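Local atomic coordinates of putative surface-anchored fimbrial subunit (Corynebacterium diphtheriae, PDB entry 3HR6), a protein that forms the shaft of a cell-wall-anchored pilus as its major pilin, built of tandem Ig-like modules stabilised by isopeptide and disulfide bonds. Residues S145-A151 with M297-V302; V171-I175 with F187-D191; R4-H10 with V88-L94. One frame throughout, in Å; residues are numbered along the deposited sequence. Where two conformers were deposited one is given.

Interaction 1: S145-A151 with M297-V302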
loop_
_atom_site.group_PDB
_atom_site.type_symbol
_atom_site.label_atom_id
_atom_site.label_comp_id
_atom_site.label_asym_id
_atom_site.label_seq_id
_atom_site.Cartn_x
_atom_site.Cartn_y
_atom_site.Cartn_z
ATOM N N SER A 145 5.445 -3.575 11.295
ATOM C CA SER A 145 6.031 -2.296 10.914
ATOM C C SER A 145 5.460 -1.861 9.589
ATOM O O SER A 145 5.142 -2.706 8.762
ATOM C CB SER A 145 7.540 -2.446 10.749
ATOM O OG SER A 145 8.132 -2.795 11.988
ATOM N N GLU A 146 5.389 -0.547 9.371
ATOM C CA GLU A 146 4.871 -0.034 8.116
ATOM C C GLU A 146 5.858 -0.353 6.985
ATOM O O GLU A 146 6.988 0.137 7.043
ATOM C CB GLU A 146 4.736 1.487 8.219
ATOM C CG GLU A 146 4.344 2.196 6.909
ATOM C CD GLU A 146 4.305 3.701 7.070
ATOM O OE1 GLU A 146 5.364 4.361 6.970
ATOM O OE2 GLU A 146 3.218 4.185 7.367
ATOM N N PRO A 147 5.411 -1.113 5.960
ATOM C CA PRO A 147 6.324 -1.360 4.828
ATOM C C PRO A 147 6.740 -0.084 4.143
ATOM O O PRO A 147 6.003 0.925 4.138
ATOM C CB PRO A 147 5.486 -2.215 3.857
ATOM C CG PRO A 147 4.487 -2.941 4.816
ATOM C CD PRO A 147 4.145 -1.817 5.805
ATOM N N VAL A 148 7.910 -0.112 3.536
ATOM C CA VAL A 148 8.456 1.068 2.872
ATOM C C VAL A 148 8.324 0.818 1.368
ATOM O O VAL A 148 8.953 -0.075 0.844
ATOM C CB VAL A 148 9.928 1.270 3.244
ATOM C CG1 VAL A 148 10.526 2.442 2.454
ATOM C CG2 VAL A 148 10.069 1.466 4.755
ATOM N N LYS A 149 7.461 1.609 0.759
ATOM C CA LYS A 149 7.247 1.598 -0.666
ATOM C C LYS A 149 7.997 2.738 -1.325
ATOM O O LYS A 149 7.871 3.894 -0.933
ATOM C CB LYS A 149 5.760 1.646 -1.003
ATOM C CG LYS A 149 5.497 1.540 -2.492
ATOM C CD LYS A 149 4.065 1.457 -2.845
ATOM C CE LYS A 149 3.881 1.473 -4.372
ATOM N NZ LYS A 149 2.573 0.959 -4.838
ATOM N N THR A 150 8.736 2.423 -2.367
ATOM C CA THR A 150 9.389 3.392 -3.221
ATOM C C THR A 150 9.103 3.134 -4.690
ATOM O O THR A 150 8.666 2.049 -5.077
ATOM C CB THR A 150 10.877 3.385 -2.976
ATOM O OG1 THR A 150 11.428 2.056 -3.186
ATOM C CG2 THR A 150 11.197 3.944 -1.574
ATOM N N ALA A 151 9.397 4.133 -5.500
ATOM C CA ALA A 151 9.305 4.054 -6.964
ATOM C C ALA A 151 10.696 4.231 -7.534
ATOM O O ALA A 151 11.524 4.946 -6.982
ATOM C CB ALA A 151 8.382 5.115 -7.526
ATOM N N MET A 297 -1.693 -3.807 7.153
ATOM C CA MET A 297 -0.870 -2.694 7.577
ATOM C C MET A 297 -0.420 -1.951 6.311
ATOM O O MET A 297 0.309 -2.536 5.495
ATOM C CB MET A 297 0.342 -3.193 8.341
ATOM C CG MET A 297 1.442 -2.233 8.650
ATOM S SD MET A 297 0.889 -0.775 9.534
ATOM C CE MET A 297 0.368 -1.515 10.998
ATOM N N PRO A 298 -0.849 -0.706 6.132
ATOM C CA PRO A 298 -0.438 0.025 4.929
ATOM C C PRO A 298 1.012 0.439 4.944
ATOM O O PRO A 298 1.585 0.767 5.997
ATOM C CB PRO A 298 -1.328 1.286 4.928
ATOM C CG PRO A 298 -1.771 1.428 6.256
ATOM C CD PRO A 298 -1.717 0.129 6.974
ATOM N N SER A 299 1.588 0.394 3.735
ATOM C CA SER A 299 2.928 0.889 3.486
ATOM C C SER A 299 2.992 2.420 3.582
ATOM O O SER A 299 1.963 3.125 3.559
ATOM C CB SER A 299 3.398 0.495 2.092
ATOM O OG SER A 299 2.810 1.267 1.045
ATOM N N SER A 300 4.217 2.954 3.589
ATOM C CA SER A 300 4.420 4.372 3.269
ATOM C C SER A 300 3.877 4.705 1.877
ATOM O O SER A 300 3.747 3.828 1.004
ATOM C CB SER A 300 5.883 4.747 3.338
ATOM O OG SER A 300 6.639 4.031 2.364
ATOM N N ARG A 301 3.468 5.948 1.685
ATOM C CA ARG A 301 2.883 6.334 0.431
ATOM C C ARG A 301 3.938 6.729 -0.569
ATOM O O ARG A 301 4.940 7.334 -0.199
ATOM C CB ARG A 301 1.943 7.520 0.643
ATOM C CG ARG A 301 0.708 7.207 1.467
ATOM C CD ARG A 301 0.052 8.500 1.881
ATOM N NE ARG A 301 -1.270 8.230 2.406
ATOM C CZ ARG A 301 -2.395 8.251 1.691
ATOM N NH1 ARG A 301 -2.395 8.548 0.383
ATOM N NH2 ARG A 301 -3.545 7.987 2.302
ATOM N N VAL A 302 3.634 6.458 -1.844
ATOM C CA VAL A 302 4.424 6.958 -2.949
ATOM C C VAL A 302 3.487 7.795 -3.785
ATOM O O VAL A 302 2.359 7.382 -4.088
ATOM C CB VAL A 302 5.088 5.854 -3.785
ATOM C CG1 VAL A 302 5.823 6.510 -5.018
ATOM C CG2 VAL A 302 6.099 5.158 -2.975
HETATM O O HOH W 1 1.182 2.584 8.001
HETATM O O HOH W 2 1.483 5.313 5.217
HETATM O O HOH W 3 7.162 5.926 0.461
#
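In the middle Ig-like module of this pilin, the chain segments 145-151 and 297-302 run side by side in roughly the same direction, their end-to-end vectors 25° apart, and close one edge of the beta-sandwich around an isopeptide bond. Two direct hydrogen bonds join them: S300 N donates to P147 O (2.8 Å), and K149 N donates to S300 OG (3.0 Å), so S300 is fastened through both backbone and side chain. Water extends this polar seam. Water 1 donates to E146 OE2 and P298 O, and water 2 to E146 OE2 and S299 O, which ties the exposed carboxylate to the opposite backbone. Apolar contacts flank the polar centre, with P147 CD on M297 CG (3.9 Å) at one end and A151 CB on V302 CG1 (3.8 Å) at the other. Between them the aliphatic part of K149 lies against V302, CG to CG2 3.7 Å, before its extended all-t chain leads NZ away to a covalent link with N271 CG, the isopeptide bond, and a hydrogen bond with D191. S299 OG receives a hydrogen bond from A273 N in strand 268-276. Water 3 donates to K149 O (2.6 Å) and R301 O (2.7 Å), and accepts from S300 OG (2.7 Å).

Interaction 2: V171-I175 with F187-D191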
loop_
_atom_site.group_PDB
_atom_site.type_symbol
_atom_site.label_atom_id
_atom_site.label_comp_id
_atom_site.label_asym_id
_atom_site.label_seq_id
_atom_site.Cartn_x
_atom_site.Cartn_y
_atom_site.Cartn_z
ATOM N N VAL A 171 8.544 -2.637 -2.557
ATOM C CA VAL A 171 7.867 -2.691 -1.278
ATOM C C VAL A 171 8.670 -3.560 -0.324
ATOM O O VAL A 171 8.815 -4.800 -0.530
ATOM C CB VAL A 171 6.430 -3.271 -1.379
ATOM C CG1 VAL A 171 5.768 -3.343 0.058
ATOM C CG2 VAL A 171 5.579 -2.454 -2.324
ATOM N N ALA A 172 9.235 -2.941 0.697
ATOM C CA ALA A 172 10.082 -3.625 1.668
ATOM C C ALA A 172 9.329 -3.798 3.003
ATOM O O ALA A 172 8.997 -2.791 3.623
ATOM C CB ALA A 172 11.318 -2.868 1.891
ATOM N N THR A 173 9.061 -5.043 3.381
ATOM C CA THR A 173 8.287 -5.369 4.579
ATOM C C THR A 173 9.145 -6.093 5.550
ATOM O O THR A 173 9.765 -7.074 5.225
ATOM C CB THR A 173 7.084 -6.269 4.198
ATOM O OG1 THR A 173 6.264 -5.574 3.258
ATOM C CG2 THR A 173 6.253 -6.737 5.398
ATOM N N LYS A 174 9.155 -5.618 6.785
ATOM C CA LYS A 174 9.908 -6.240 7.841
ATOM C C LYS A 174 9.151 -7.421 8.395
ATOM O O LYS A 174 7.939 -7.314 8.597
ATOM C CB LYS A 174 10.185 -5.224 8.944
ATOM C CG LYS A 174 11.220 -4.268 8.449
ATOM C CD LYS A 174 11.795 -3.301 9.400
ATOM C CE LYS A 174 12.955 -2.515 8.714
ATOM N NZ LYS A 174 14.251 -3.244 8.337
ATOM N N ILE A 175 9.863 -8.531 8.619
ATOM C CA ILE A 175 9.265 -9.669 9.294
ATOM C C ILE A 175 9.354 -9.421 10.789
ATOM O O ILE A 175 10.457 -9.349 11.322
ATOM C CB ILE A 175 9.964 -11.009 8.953
ATOM C CG1 ILE A 175 10.065 -11.188 7.444
ATOM C CG2 ILE A 175 9.236 -12.162 9.644
ATOM C CD1 ILE A 175 8.729 -11.166 6.721
ATOM N N PHE A 187 1.059 -14.742 5.228
ATOM C CA PHE A 187 1.808 -13.517 5.027
ATOM C C PHE A 187 1.550 -13.057 3.610
ATOM O O PHE A 187 1.996 -13.691 2.656
ATOM C CB PHE A 187 3.303 -13.716 5.307
ATOM C CG PHE A 187 3.993 -12.473 5.820
ATOM C CD1 PHE A 187 3.948 -12.147 7.155
ATOM C CD2 PHE A 187 4.661 -11.634 4.975
ATOM C CE1 PHE A 187 4.585 -11.043 7.639
ATOM C CE2 PHE A 187 5.274 -10.475 5.474
ATOM C CZ PHE A 187 5.230 -10.198 6.781
ATOM N N THR A 188 0.724 -12.033 3.495
ATOM C CA THR A 188 0.326 -11.539 2.196
ATOM C C THR A 188 0.768 -10.086 2.028
ATOM O O THR A 188 0.606 -9.288 2.935
ATOM C CB THR A 188 -1.196 -11.640 2.036
ATOM O OG1 THR A 188 -1.588 -13.016 2.056
ATOM C CG2 THR A 188 -1.667 -11.019 0.706
ATOM N N VAL A 189 1.360 -9.746 0.893
ATOM C CA VAL A 189 1.648 -8.354 0.546
ATOM C C VAL A 189 0.797 -8.077 -0.686
ATOM O O VAL A 189 0.929 -8.769 -1.680
ATOM C CB VAL A 189 3.128 -8.072 0.282
ATOM C CG1 VAL A 189 3.332 -6.559 -0.188
ATOM C CG2 VAL A 189 3.969 -8.399 1.532
ATOM N N ALA A 190 -0.121 -7.091 -0.586
ATOM C CA ALA A 190 -1.010 -6.759 -1.689
ATOM C C ALA A 190 -0.897 -5.313 -2.034
ATOM O O ALA A 190 -0.640 -4.467 -1.178
ATOM C CB ALA A 190 -2.483 -7.052 -1.349
ATOM N N ASP A 191 -1.096 -5.044 -3.316
ATOM C CA ASP A 191 -0.936 -3.662 -3.803
ATOM C C ASP A 191 -2.003 -3.424 -4.823
ATOM O O ASP A 191 -2.039 -4.109 -5.853
ATOM C CB ASP A 191 0.480 -3.488 -4.386
ATOM C CG ASP A 191 0.809 -2.044 -4.738
ATOM O OD1 ASP A 191 -0.117 -1.318 -5.212
ATOM O OD2 ASP A 191 1.952 -1.661 -4.517
#
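F187 swings its ring across the gap between two sheets to meet I175 and T173: its CZ lies 3.6 Å from I175 CD1, and its CE2 edge lies 3.9 Å from T173 CG2. I175 starts out sideways from its backbone, but its m, m rotamer brings CD1 close to the ring. Further along, V171 CG1 touches V189 CG1 at 4.0 Å, and T173 OG1 approaches V189 CG2 at the same distance. These are van der Waals contacts between the facing layers of a beta-sandwich. Strands 171-174 and 187-191 pass 9.7 Å apart at closest approach with an angle of 152° between their directions, too distant for backbone pairing, so the interior is filled by V171 and T173 from one strand and F187, V189 and D191 from the other. D191 is the acidic residue facing this layer. Its OD2 comes within 4.3 Å of V171 CG2 and is hydrogen-bonded to K149 NZ, the isopeptide nitrogen, so that a buried acidic side chain lies beside the cross-link, as in other Ig-like pilin modules. On one side strand 166-174 pairs with strands 148-152 and 251-259; on the other, strand 187-192 lies between strands 229-236 and 268-276, with L252 and V275 also packing on F187.

Interaction 3: R4-H10 with V88-L94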
loop_
_atom_site.group_PDB
_atom_site.type_symbol
_atom_site.label_atom_id
_atom_site.label_comp_id
_atom_site.label_asym_id
_atom_site.label_seq_id
_atom_site.Cartn_x
_atom_site.Cartn_y
_atom_site.Cartn_z
ATOM N N ARG A 4 -23.227 -12.334 38.489
ATOM C CA ARG A 4 -22.844 -11.863 37.109
ATOM C C ARG A 4 -21.393 -11.378 37.043
ATOM O O ARG A 4 -20.914 -10.659 37.916
ATOM C CB ARG A 4 -23.825 -10.814 36.585
ATOM C CG ARG A 4 -25.232 -11.416 36.566
ATOM C CD ARG A 4 -26.151 -10.827 35.530
ATOM N NE ARG A 4 -25.819 -11.177 34.145
ATOM C CZ ARG A 4 -25.971 -12.387 33.599
ATOM N NH1 ARG A 4 -26.392 -13.423 34.321
ATOM N NH2 ARG A 4 -25.667 -12.568 32.318
ATOM N N THR A 5 -20.722 -11.773 35.971
ATOM C CA THR A 5 -19.282 -11.693 35.899
ATOM C C THR A 5 -18.902 -10.812 34.709
ATOM O O THR A 5 -19.761 -10.424 33.926
ATOM C CB THR A 5 -18.703 -13.136 35.802
ATOM O OG1 THR A 5 -17.339 -13.165 36.237
ATOM C CG2 THR A 5 -18.820 -13.687 34.387
ATOM N N SER A 6 -17.622 -10.483 34.600
ATOM C CA SER A 6 -17.134 -9.768 33.421
ATOM C C SER A 6 -15.716 -10.209 33.102
ATOM O O SER A 6 -14.997 -10.679 33.982
ATOM C CB SER A 6 -17.197 -8.248 33.591
ATOM O OG SER A 6 -16.280 -7.784 34.559
ATOM N N ILE A 7 -15.370 -10.106 31.822
ATOM C CA ILE A 7 -14.008 -10.324 31.337
ATOM C C ILE A 7 -13.514 -9.044 30.694
ATOM O O ILE A 7 -14.088 -8.559 29.719
ATOM C CB ILE A 7 -13.914 -11.529 30.381
ATOM C CG1 ILE A 7 -14.316 -12.812 31.115
ATOM C CG2 ILE A 7 -12.476 -11.680 29.852
ATOM C CD1 ILE A 7 -14.802 -13.903 30.209
ATOM N N ALA A 8 -12.428 -8.505 31.252
ATOM C CA ALA A 8 -11.758 -7.333 30.725
ATOM C C ALA A 8 -10.531 -7.824 29.964
ATOM O O ALA A 8 -9.584 -8.367 30.586
ATOM C CB ALA A 8 -11.353 -6.440 31.871
ATOM N N VAL A 9 -10.547 -7.657 28.644
ATOM C CA VAL A 9 -9.421 -8.045 27.804
ATOM C C VAL A 9 -8.521 -6.834 27.576
ATOM O O VAL A 9 -8.931 -5.853 26.975
ATOM C CB VAL A 9 -9.866 -8.595 26.421
ATOM C CG1 VAL A 9 -8.663 -9.071 25.646
ATOM C CG2 VAL A 9 -10.886 -9.718 26.567
ATOM N N HIS A 10 -7.263 -6.972 27.991
ATOM C CA HIS A 10 -6.226 -5.984 27.729
ATOM C C HIS A 10 -5.248 -6.512 26.680
ATOM O O HIS A 10 -4.539 -7.487 26.909
ATOM C CB HIS A 10 -5.478 -5.682 29.027
ATOM C CG HIS A 10 -6.356 -5.283 30.167
ATOM N ND1 HIS A 10 -6.890 -4.017 30.286
ATOM C CD2 HIS A 10 -6.820 -5.987 31.224
ATOM C CE1 HIS A 10 -7.614 -3.953 31.388
ATOM N NE2 HIS A 10 -7.592 -5.135 31.974
ATOM N N VAL A 88 -8.639 -1.501 27.069
ATOM C CA VAL A 88 -9.447 -2.641 27.490
ATOM C C VAL A 88 -10.690 -2.851 26.629
ATOM O O VAL A 88 -11.300 -1.895 26.180
ATOM C CB VAL A 88 -9.852 -2.484 28.965
ATOM C CG1 VAL A 88 -10.856 -1.307 29.202
ATOM C CG2 VAL A 88 -10.417 -3.797 29.538
ATOM N N ALA A 89 -11.035 -4.118 26.386
ATOM C CA ALA A 89 -12.341 -4.494 25.843
ATOM C C ALA A 89 -13.014 -5.246 26.964
ATOM O O ALA A 89 -12.596 -6.363 27.276
ATOM C CB ALA A 89 -12.198 -5.372 24.602
ATOM N N LYS A 90 -13.987 -4.611 27.615
ATOM C CA LYS A 90 -14.721 -5.225 28.730
ATOM C C LYS A 90 -16.059 -5.854 28.304
ATOM O O LYS A 90 -16.979 -5.153 27.851
ATOM C CB LYS A 90 -14.987 -4.214 29.856
ATOM C CG LYS A 90 -15.513 -4.861 31.105
ATOM C CD LYS A 90 -15.509 -3.932 32.307
ATOM C CE LYS A 90 -16.307 -4.518 33.435
ATOM N NZ LYS A 90 -16.057 -3.824 34.716
ATOM N N PHE A 91 -16.171 -7.166 28.490
ATOM C CA PHE A 91 -17.402 -7.902 28.220
ATOM C C PHE A 91 -18.106 -8.073 29.560
ATOM O O PHE A 91 -17.669 -8.859 30.385
ATOM C CB PHE A 91 -17.073 -9.261 27.578
ATOM C CG PHE A 91 -16.379 -9.150 26.258
ATOM C CD1 PHE A 91 -17.109 -9.026 25.086
ATOM C CD2 PHE A 91 -14.988 -9.132 26.176
ATOM C CE1 PHE A 91 -16.480 -8.920 23.875
ATOM C CE2 PHE A 91 -14.354 -9.006 24.949
ATOM C CZ PHE A 91 -15.096 -8.896 23.808
ATOM N N ASP A 92 -19.179 -7.305 29.767
ATOM C CA ASP A 92 -19.807 -7.120 31.071
ATOM C C ASP A 92 -21.127 -7.906 31.127
ATOM O O ASP A 92 -21.640 -8.324 30.089
ATOM C CB ASP A 92 -20.040 -5.613 31.296
ATOM C CG ASP A 92 -20.199 -5.230 32.783
ATOM O OD1 ASP A 92 -20.363 -6.106 33.667
ATOM O OD2 ASP A 92 -20.160 -4.012 33.071
ATOM N N ASN A 93 -21.643 -8.127 32.338
ATOM C CA ASN A 93 -22.961 -8.758 32.556
ATOM C C ASN A 93 -23.022 -10.199 31.991
ATOM O O ASN A 93 -23.989 -10.582 31.313
ATOM C CB ASN A 93 -24.058 -7.859 31.943
ATOM C CG ASN A 93 -25.428 -8.104 32.526
ATOM O OD1 ASN A 93 -25.582 -8.365 33.720
ATOM N ND2 ASN A 93 -26.457 -7.981 31.684
ATOM N N LEU A 94 -21.990 -10.991 32.304
ATOM C CA LEU A 94 -21.847 -12.352 31.784
ATOM C C LEU A 94 -22.323 -13.403 32.772
ATOM O O LEU A 94 -22.126 -13.283 33.985
ATOM C CB LEU A 94 -20.376 -12.662 31.480
ATOM C CG LEU A 94 -19.698 -11.796 30.422
ATOM C CD1 LEU A 94 -18.229 -12.249 30.254
ATOM C CD2 LEU A 94 -20.443 -11.861 29.106
#
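R4 holds N93 through its guanidinium group: NH2 donates to N93 O at 2.8 Å and NE to N93 OD1 at 2.9 Å, with a weak third bond from NE to N93 O at 3.4 Å. From this corner a ladder of backbone hydrogen bonds runs along the strands. T5 N to L94 O (2.9 Å) and L94 N to T5 O (2.8 Å) form the first pair, I7 N to F91 O (3.0 Å) and F91 N to I7 O (2.8 Å) the second, V9 N to A89 O and A89 N to V9 O (both 2.8 Å) the third. The strands are antiparallel, their axes 173° apart in direction, but the register slips by one between T5 and I7. N93 and L94 both face T5 in a G1 beta bulge, with N93 in a left-handed conformation (phi 61°, psi 47°) and its N bonded to D92 OD1 at 2.7 Å. The pair belongs to the N-terminal D1 domain of the pilin, where strand 5-13 lies between strand 89-94 and the parallel strand 131-143. T5, I7, V9, A89, F91 and L94 point to one face of the sheet. There V9 CG2 meets the edge of the F91 ring, 3.9 Å from CE2, and I7 CD1 touches L94 CD1 at 3.8 Å; L41 packs on I7, F91 and L94. Toward the other end A8 CB rests on V88 CG2 (3.6 Å), a methyl that also approaches H10 CE1 at 3.4 Å, while H10 stacks on Y138 and hydrogen-bonds through NE2 to H136.

Interactions 1 and 2 belong to the same module, their centres 9 Å apart, and interaction 2 is nested within the chain loop that interaction 1 closes. They share a sheet through V148 O and A172 N (2.9 Å, a probable hydrogen bond), and the isopeptide nitrogen K149 NZ of interaction 1 is hydrogen-bonded to D191 OD2 of interaction 2 (2.7 Å). Interaction 2 is buried and almost wholly apolar, sheet against sheet; interaction 1, partly buried, mixes direct hydrogen bonds with water bridges. Interaction 3 stands apart in the N-terminal domain, about 35 Å between centres from interaction 2, and joins neighbouring strands within one sheet by a regular backbone ladder with an exposed arginine at its end.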